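Local structure of HTH-type transcriptional regulator AscG (3BRQ) at residues Tyr84-Leu88 with Ser148-Pro152. The protein represses transcription of the cryptic asc operon of Escherichia coli as a sequence-specific DNA-binding regulator of the LacI family. Residues are numbered along the deposited sequence; the frame is centred on the assembly and turned at random.
With SO4 (sulfate ion), chain F.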
# COMPACT_ATOMS: atom_id res chain seq x y z
N TYR B 84 5.95 9.55 12.97
CA TYR B 84 6.15 8.10 12.87
C TYR B 84 7.58 7.77 12.35
O TYR B 84 7.81 7.71 11.16
CB TYR B 84 5.00 7.51 12.06
CG TYR B 84 5.10 6.03 11.71
CD1 TYR B 84 6.01 5.18 12.36
CD2 TYR B 84 4.28 5.50 10.71
CE1 TYR B 84 6.12 3.84 12.01
CE2 TYR B 84 4.35 4.17 10.37
CZ TYR B 84 5.26 3.34 11.05
OH TYR B 84 5.31 2.03 10.68
N PRO B 85 8.57 7.63 13.27
CA PRO B 85 9.95 7.54 12.86
C PRO B 85 10.47 6.09 12.79
O PRO B 85 10.15 5.25 13.67
CB PRO B 85 10.66 8.30 14.00
CG PRO B 85 9.89 7.97 15.18
CD PRO B 85 8.47 7.64 14.73
N ARG B 86 11.29 5.81 11.77
CA ARG B 86 12.02 4.56 11.76
C ARG B 86 13.32 4.80 12.51
O ARG B 86 13.68 3.97 13.36
CB ARG B 86 12.37 4.05 10.33
CG ARG B 86 13.23 2.77 10.38
CD ARG B 86 13.24 1.96 9.13
NE ARG B 86 11.96 1.29 8.84
CZ ARG B 86 11.78 0.58 7.75
NH1 ARG B 86 12.84 0.47 6.94
NH2 ARG B 86 10.61 -0.03 7.46
N PHE B 87 14.02 5.91 12.23
CA PHE B 87 15.43 6.04 12.65
C PHE B 87 15.72 6.74 13.99
O PHE B 87 16.70 6.39 14.67
CB PHE B 87 16.29 6.65 11.51
CG PHE B 87 16.28 5.82 10.25
CD1 PHE B 87 17.14 4.70 10.12
CD2 PHE B 87 15.36 6.08 9.25
CE1 PHE B 87 17.12 3.92 8.98
CE2 PHE B 87 15.31 5.29 8.08
CZ PHE B 87 16.16 4.22 7.93
N LEU B 88 14.95 7.76 14.36
CA LEU B 88 15.23 8.49 15.60
C LEU B 88 15.22 7.55 16.80
O LEU B 88 14.35 6.71 16.87
CB LEU B 88 14.26 9.64 15.83
CG LEU B 88 14.43 10.89 14.95
CD1 LEU B 88 13.09 11.67 14.88
CD2 LEU B 88 15.53 11.79 15.50
N SER B 148 13.56 -5.87 7.31
CA SER B 148 14.83 -5.17 7.24
C SER B 148 15.47 -4.92 8.63
O SER B 148 14.78 -4.73 9.64
CB SER B 148 14.68 -3.86 6.50
OG SER B 148 13.76 -3.03 7.17
N MSE B 149 16.79 -4.90 8.72
CA MSE B 149 17.31 -4.85 10.11
C MSE B 149 17.37 -3.42 10.74
O MSE B 149 17.74 -3.25 11.93
CB MSE B 149 18.57 -5.68 10.27
CG MSE B 149 18.27 -7.26 10.23
SE MSE B 149 16.61 -7.89 11.19
CE MSE B 149 17.30 -7.56 12.98
N ASP B 150 16.98 -2.43 9.94
CA ASP B 150 16.91 -1.03 10.35
C ASP B 150 15.54 -0.69 10.93
O ASP B 150 15.30 0.45 11.35
CB ASP B 150 17.30 -0.05 9.21
CG ASP B 150 16.38 -0.15 7.96
OD1 ASP B 150 15.56 -1.08 7.86
OD2 ASP B 150 16.52 0.69 7.02
N SER B 151 14.62 -1.67 10.96
CA SER B 151 13.21 -1.36 11.31
C SER B 151 12.94 -1.82 12.73
O SER B 151 13.08 -2.98 12.98
CB SER B 151 12.27 -2.13 10.38
OG SER B 151 10.99 -2.39 10.96
N PRO B 152 12.53 -0.92 13.63
CA PRO B 152 12.07 -1.26 14.95
C PRO B 152 11.06 -2.39 14.99
O PRO B 152 11.13 -3.23 15.89
CB PRO B 152 11.44 0.05 15.45
CG PRO B 152 12.22 1.07 14.82
CD PRO B 152 12.58 0.54 13.47
S SO4 F . 8.93 0.48 10.97
O1 SO4 F . 9.03 -0.07 12.28
O2 SO4 F . 9.71 1.75 10.92
O3 SO4 F . 9.26 -0.50 9.97
O4 SO4 F . 7.51 0.69 10.72
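A sulfate ion sits in the cleft between the two lobes of this periplasmic-binding-protein-like fold, where LacI-family regulators generally take up their effectors, and loops from both lobes meet around it. Residues 84-88 leave the C-terminal end of strand 80-84 in one parallel sheet; 148-152 link strand 142-145 of the other sheet to helix 152-167. Arg86 spans the gap, its CA 6.1 Å from that of Ser151. Its side chain, bent at chi3, donates hydrogen bonds from NE to sulfate O2 (3.1 Å, nearly linear) and from NH2 to sulfate O3 (2.9 Å), while its NH1 forms a salt bridge, 3.3 Å long, with Asp150 OD1. That same carboxylate oxygen accepts a 2.7 Å hydrogen bond from Ser148 OG, within the type I turn Ser148-Ser151, and so is held facing the arginine. Ser151 CB packs over one face of the guanidinium, 3.8 Å from Arg86 NE. The aliphatic part of Arg86 packs against Pro152 (Arg86 CG to Pro152 CD, 3.9 Å), and Phe87 CZ lies 3.7 Å from Asp150 OD2. Tyr84 OH gives sulfate O4 a 2.6 Å hydrogen bond and Ser151 OG gives O3 one of 2.7 Å; Gly33 N and Thr153 OG1 also bind the ion. Ser151 is the N-cap of helix 152-167, its OG also bonded to Ser154 N; through Ser151 OG and Thr153 OG1 the anion is held at the helix's N-terminal end. The sulfate probably came from the crystallisation liquor, yet a cationic guanidinium flanked by hydroxyl donors makes this a polar, anion-accepting pocket, in which Arg86 joins the lobes both directly, through Asp150, and through the bound ion.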